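Local coordinates for superoxide dismutase 1 (Perkinsus marinus, PDB 2CW2), which probably destroys toxic superoxide radicals in the cell, converting superoxide to hydrogen peroxide and oxygen at an iron centre, at residues K82-I87 and A100-H105; V66-S71 and T92-N97. All coordinates share one frame; numbering follows the deposited sequence.

Both contacts lie in the alpha-hairpin domain of this iron superoxide dismutase, and helix 93-110 takes part in each. Contact 1 sets its middle, residues 100-105, against helix 84-90. Contact 2 sets its start against the C-terminal part of helix 51-73. Their centres are about 9 Å apart, and they share an apolar core: Val102 CG2 lies 3.5 Å from Val66 CG2, and Leu84 CD1 lies 3.7 Å from Leu69 CD2. Contact 1 reaches the active site through His105, an iron ligand. Contact 2 is further off, with the side chain of Thr68 about 14 Å from the metal.

Contact 1 (K82-I87 and A100-H105); sequences KTLEQI and AQVYNH. With FE (Fe (III) ion), chain C.
The iron-bearing helix 93-110 of the alpha-hairpin domain packs here on the first turn of helix 84-90, with Leu84 meeting Val102 and Glu85 meeting Tyr103. Leu84 CD2 lies 3.6 Å from Val102 CG1, and the two side chains cross at about a right angle. The same methyl reaches the backbone N of Tyr103, at 4.1 Å. Val102 also touches Tyr65 of helix 51-73, so three helices come together here.

The second pair meets at a ring edge, and water joins its polar ends. CG of Tyr103 stands anti to its backbone N (chi1 -178°), which sends the ring out toward Glu85. The Glu85 chain bends at chi2 and brings OE2 to the ring edge, near its plane, 3.7 Å from Tyr103 CE1. Carboxylate and ring planes are 61° apart. One water lies in the ring plane and hydrogen-bonds both Glu85 OE2 and Tyr103 OH, at 2.7 Å each.

Behind this surface His105 binds the iron through NE2 at 1.9 Å. His57, Asp187 and His191 are the other protein ligands. His105 ND1 donates to Gln101 O over 2.8 Å, while the backbone N of His105 reaches that oxygen from the opposite face of the carbonyl plane. Gln101 NE2 bonds the iron-bound water, and its OE1 accepts from Asn104 ND2 and Trp154.

The chemistry is thus divided between two faces of one helix. Apolar packing and a water bridge join it to helix 84-90, while the ND1 and metal bonds together fix the rotation of the His105 ring. The former may make NE2 a somewhat stronger donor to the iron.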
loop_
_atom_site.group_PDB
_atom_site.type_symbol
_atom_site.label_atom_id
_atom_site.label_comp_id
_atom_site.label_asym_id
_atom_site.label_seq_id
_atom_site.Cartn_x
_atom_site.Cartn_y
_atom_site.Cartn_z
ATOM N N LYS A 82 18.374 16.884 12.338
ATOM C CA LYS A 82 18.870 15.807 11.484
ATOM C C LYS A 82 18.444 15.930 10.024
ATOM O O LYS A 82 17.322 16.338 9.710
ATOM C CB LYS A 82 18.411 14.442 12.016
ATOM C CG LYS A 82 18.935 14.112 13.400
ATOM C CD LYS A 82 18.775 12.634 13.710
ATOM C CE LYS A 82 19.536 12.243 14.982
ATOM N NZ LYS A 82 19.148 10.858 15.457
ATOM N N THR A 83 19.357 15.527 9.147
ATOM C CA THR A 83 19.096 15.481 7.722
ATOM C C THR A 83 18.152 14.316 7.527
ATOM O O THR A 83 18.062 13.436 8.395
ATOM C CB THR A 83 20.420 15.236 6.982
ATOM O OG1 THR A 83 21.235 16.431 7.068
ATOM C CG2 THR A 83 20.195 15.124 5.523
ATOM N N LEU A 84 17.425 14.330 6.420
ATOM C CA LEU A 84 16.546 13.213 6.086
ATOM C C LEU A 84 17.310 11.900 6.186
ATOM O O LEU A 84 16.819 10.932 6.755
ATOM C CB LEU A 84 16.076 13.385 4.658
ATOM C CG LEU A 84 14.670 13.896 4.343
ATOM C CD1 LEU A 84 13.926 14.659 5.444
ATOM C CD2 LEU A 84 14.637 14.599 2.980
ATOM N N GLU A 85 18.512 11.881 5.614
ATOM C CA GLU A 85 19.374 10.699 5.612
ATOM C C GLU A 85 19.734 10.242 7.018
ATOM O O GLU A 85 19.823 9.044 7.282
ATOM C CB GLU A 85 20.669 11.001 4.849
ATOM C CG GLU A 85 20.557 10.855 3.342
ATOM C CD GLU A 85 20.673 12.181 2.630
ATOM O OE1 GLU A 85 20.274 13.206 3.233
ATOM O OE2 GLU A 85 21.170 12.204 1.481
ATOM N N GLN A 86 19.960 11.190 7.926
ATOM C CA GLN A 86 20.269 10.798 9.311
ATOM C C GLN A 86 19.045 10.201 9.999
ATOM O O GLN A 86 19.163 9.285 10.826
ATOM C CB GLN A 86 20.821 11.984 10.111
ATOM C CG GLN A 86 22.236 12.360 9.707
ATOM C CD GLN A 86 22.672 13.694 10.257
ATOM O OE1 GLN A 86 21.866 14.621 10.369
ATOM N NE2 GLN A 86 23.964 13.804 10.609
ATOM N N ILE A 87 17.866 10.728 9.681
ATOM C CA ILE A 87 16.643 10.173 10.252
ATOM C C ILE A 87 16.387 8.768 9.676
ATOM O O ILE A 87 15.944 7.838 10.378
ATOM C CB ILE A 87 15.430 11.111 9.984
ATOM C CG1 ILE A 87 15.675 12.513 10.580
ATOM C CG2 ILE A 87 14.152 10.480 10.493
ATOM C CD1 ILE A 87 14.616 13.577 10.177
ATOM N N ALA A 100 11.838 9.107 5.449
ATOM C CA ALA A 100 12.103 8.154 4.376
ATOM C C ALA A 100 11.226 8.456 3.162
ATOM O O ALA A 100 11.730 8.584 2.037
ATOM C CB ALA A 100 11.889 6.707 4.865
ATOM N N GLN A 101 9.926 8.631 3.393
ATOM C CA GLN A 101 9.008 8.903 2.291
ATOM C C GLN A 101 9.305 10.237 1.615
ATOM O O GLN A 101 9.190 10.346 0.402
ATOM C CB GLN A 101 7.553 8.833 2.751
ATOM C CG GLN A 101 7.065 7.414 2.971
ATOM C CD GLN A 101 6.963 6.632 1.666
ATOM O OE1 GLN A 101 7.955 6.121 1.190
ATOM N NE2 GLN A 101 5.757 6.523 1.113
ATOM N N VAL A 102 9.722 11.248 2.382
ATOM C CA VAL A 102 10.048 12.526 1.769
ATOM C C VAL A 102 11.243 12.321 0.824
ATOM O O VAL A 102 11.206 12.743 -0.329
ATOM C CB VAL A 102 10.382 13.613 2.821
ATOM C CG1 VAL A 102 11.089 14.836 2.161
ATOM C CG2 VAL A 102 9.145 14.065 3.552
ATOM N N TYR A 103 12.300 11.676 1.316
ATOM C CA TYR A 103 13.470 11.367 0.472
ATOM C C TYR A 103 13.100 10.492 -0.737
ATOM O O TYR A 103 13.524 10.753 -1.876
ATOM C CB TYR A 103 14.554 10.649 1.291
ATOM C CG TYR A 103 15.813 10.349 0.508
ATOM C CD1 TYR A 103 16.963 11.120 0.692
ATOM C CD2 TYR A 103 15.859 9.297 -0.410
ATOM C CE1 TYR A 103 18.121 10.872 -0.035
ATOM C CE2 TYR A 103 17.013 9.033 -1.148
ATOM C CZ TYR A 103 18.143 9.832 -0.943
ATOM O OH TYR A 103 19.293 9.590 -1.656
ATOM N N ASN A 104 12.332 9.438 -0.480
ATOM C CA ASN A 104 11.952 8.508 -1.532
ATOM C C ASN A 104 11.253 9.207 -2.702
ATOM O O ASN A 104 11.507 8.899 -3.871
ATOM C CB ASN A 104 11.037 7.419 -0.959
ATOM C CG ASN A 104 11.755 6.536 0.061
ATOM O OD1 ASN A 104 12.977 6.562 0.163
ATOM N ND2 ASN A 104 10.997 5.784 0.835
ATOM N N HIS A 105 10.350 10.130 -2.388
ATOM C CA HIS A 105 9.602 10.802 -3.441
ATOM C C HIS A 105 10.478 11.826 -4.189
ATOM O O HIS A 105 10.421 11.914 -5.423
ATOM C CB HIS A 105 8.295 11.412 -2.892
ATOM C CG HIS A 105 7.230 10.386 -2.595
ATOM N ND1 HIS A 105 7.119 9.752 -1.371
ATOM C CD2 HIS A 105 6.238 9.881 -3.371
ATOM C CE1 HIS A 105 6.095 8.906 -1.414
ATOM N NE2 HIS A 105 5.558 8.941 -2.626
HETATM FE FE FE C . 4.426 7.634 -3.527
HETATM O O HOH W 1 21.485 10.781 -0.753
HETATM O O HOH W 2 5.043 6.093 -1.868
#

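Contact 2 (V66-S71 and T92-N97)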
loop_
_atom_site.group_PDB
_atom_site.type_symbol
_atom_site.label_atom_id
_atom_site.label_comp_id
_atom_site.label_asym_id
_atom_site.label_seq_id
_atom_site.Cartn_x
_atom_site.Cartn_y
_atom_site.Cartn_z
ATOM N N VAL A 66 5.993 15.970 4.029
ATOM C CA VAL A 66 6.861 17.040 4.500
ATOM C C VAL A 66 6.137 17.852 5.597
ATOM O O VAL A 66 6.725 18.160 6.629
ATOM C CB VAL A 66 7.323 17.980 3.350
ATOM C CG1 VAL A 66 7.951 19.288 3.909
ATOM C CG2 VAL A 66 8.350 17.277 2.433
ATOM N N ASP A 67 4.878 18.211 5.362
ATOM C CA ASP A 67 4.075 18.902 6.389
ATOM C C ASP A 67 4.057 18.189 7.747
ATOM O O ASP A 67 4.230 18.822 8.816
ATOM C CB ASP A 67 2.633 19.066 5.913
ATOM C CG ASP A 67 2.503 19.979 4.710
ATOM O OD1 ASP A 67 1.431 19.943 4.052
ATOM O OD2 ASP A 67 3.404 20.749 4.322
ATOM N N THR A 68 3.809 16.875 7.710
ATOM C CA THR A 68 3.724 16.074 8.941
ATOM C C THR A 68 5.061 15.987 9.647
ATOM O O THR A 68 5.125 16.134 10.878
ATOM C CB THR A 68 3.158 14.666 8.665
ATOM O OG1 THR A 68 1.948 14.798 7.920
ATOM C CG2 THR A 68 2.703 13.995 9.982
ATOM N N LEU A 69 6.128 15.758 8.873
ATOM C CA LEU A 69 7.496 15.759 9.407
ATOM C C LEU A 69 7.790 17.083 10.117
ATOM O O LEU A 69 8.381 17.112 11.212
ATOM C CB LEU A 69 8.518 15.531 8.292
ATOM C CG LEU A 69 9.981 15.436 8.734
ATOM C CD1 LEU A 69 10.107 14.340 9.782
ATOM C CD2 LEU A 69 10.939 15.183 7.555
ATOM N N ASN A 70 7.381 18.179 9.488
ATOM C CA ASN A 70 7.568 19.497 10.086
ATOM C C ASN A 70 6.821 19.659 11.421
ATOM O O ASN A 70 7.332 20.281 12.381
ATOM C CB ASN A 70 7.180 20.585 9.073
ATOM C CG ASN A 70 8.322 20.917 8.136
ATOM O OD1 ASN A 70 9.488 20.685 8.472
ATOM N ND2 ASN A 70 8.002 21.481 6.967
ATOM N N SER A 71 5.633 19.068 11.484
ATOM C CA SER A 71 4.841 19.065 12.702
ATOM C C SER A 71 5.608 18.377 13.828
ATOM O O SER A 71 5.619 18.852 14.963
ATOM C CB SER A 71 3.476 18.404 12.456
ATOM O OG SER A 71 2.605 18.586 13.566
ATOM N N THR A 92 12.959 5.792 14.162
ATOM C CA THR A 92 12.075 4.626 14.173
ATOM C C THR A 92 10.647 5.123 14.078
ATOM O O THR A 92 10.386 6.314 14.316
ATOM C CB THR A 92 12.202 3.823 15.481
ATOM O OG1 THR A 92 11.843 4.653 16.594
ATOM C CG2 THR A 92 13.641 3.408 15.745
ATOM N N GLY A 93 9.740 4.219 13.725
ATOM C CA GLY A 93 8.334 4.538 13.636
ATOM C C GLY A 93 7.965 5.674 12.691
ATOM O O GLY A 93 8.524 5.816 11.590
ATOM N N LYS A 94 7.000 6.478 13.114
ATOM C CA LYS A 94 6.436 7.522 12.246
ATOM C C LYS A 94 7.486 8.502 11.663
ATOM O O LYS A 94 7.515 8.723 10.455
ATOM C CB LYS A 94 5.303 8.250 12.969
ATOM C CG LYS A 94 4.492 9.184 12.116
ATOM C CD LYS A 94 3.129 9.514 12.774
ATOM C CE LYS A 94 2.563 10.836 12.244
ATOM N NZ LYS A 94 1.126 11.002 12.613
ATOM N N PRO A 95 8.343 9.083 12.505
ATOM C CA PRO A 95 9.393 9.994 12.016
ATOM C C PRO A 95 10.285 9.341 10.956
ATOM O O PRO A 95 10.592 9.977 9.946
ATOM C CB PRO A 95 10.226 10.304 13.266
ATOM C CG PRO A 95 9.347 10.007 14.416
ATOM C CD PRO A 95 8.355 8.951 13.966
ATOM N N PHE A 96 10.679 8.090 11.171
ATOM C CA PHE A 96 11.422 7.391 10.143
ATOM C C PHE A 96 10.590 7.304 8.870
ATOM O O PHE A 96 11.099 7.562 7.764
ATOM C CB PHE A 96 11.787 5.964 10.570
ATOM C CG PHE A 96 12.215 5.117 9.420
ATOM C CD1 PHE A 96 13.524 5.149 8.979
ATOM C CD2 PHE A 96 11.285 4.371 8.703
ATOM C CE1 PHE A 96 13.925 4.399 7.882
ATOM C CE2 PHE A 96 11.679 3.625 7.601
ATOM C CZ PHE A 96 13.002 3.653 7.181
ATOM N N ASN A 97 9.335 6.884 9.018
ATOM C CA ASN A 97 8.495 6.641 7.842
ATOM C C ASN A 97 8.330 7.929 7.050
ATOM O O ASN A 97 8.345 7.929 5.811
ATOM C CB ASN A 97 7.117 6.078 8.234
ATOM C CG ASN A 97 7.176 4.629 8.715
ATOM O OD1 ASN A 97 8.086 3.867 8.363
ATOM N ND2 ASN A 97 6.179 4.231 9.514
#
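This is a sparse helix-to-helix contact near the end of the alpha-hairpin domain that lies away from the metal. The late turns of helix 51-73 face the first turn of helix 93-110, with Thr68 meeting Lys94 and Leu69 meeting Pro95. The closest backbones are those of Leu69 and Pro95, whose CA atoms are 6.6 Å apart. Only 98 Å² of surface is buried between the two segments.

Thr68 and Lys94 touch at the outer side. Thr68 CG2 lies 3.9 Å from Lys94 CE, a contact of methyl with methylene. Lys94 leaves the helix with CG anti to the backbone N (chi1 -170°) and stays extended to its end. This brings CE to the threonine, and the two side chains cross at about a right angle. The hydroxyl of Thr68 serves its own helix: OG1 is hydrogen-bonded to Thr64 O, one turn earlier. That leaves the methyl for the lysine.

Leu69 lies further in. Its CD1 methyl is 4.4 Å from Pro95 O, a loose approach of a methyl to a backbone carbonyl. Ile79 of helix 77-81 touches both Leu69 and Pro95, and Gln98, one turn after Lys94, touches both Thr68 and Leu69. These neighbours fill in the interface around the two direct contacts.

The pairing of helix 51-73 with helix 93-110 is that of the N-terminal alpha-hairpin in iron/manganese superoxide dismutases. Each of the two long helices carries one iron ligand, His57 on the first and His105 on the second.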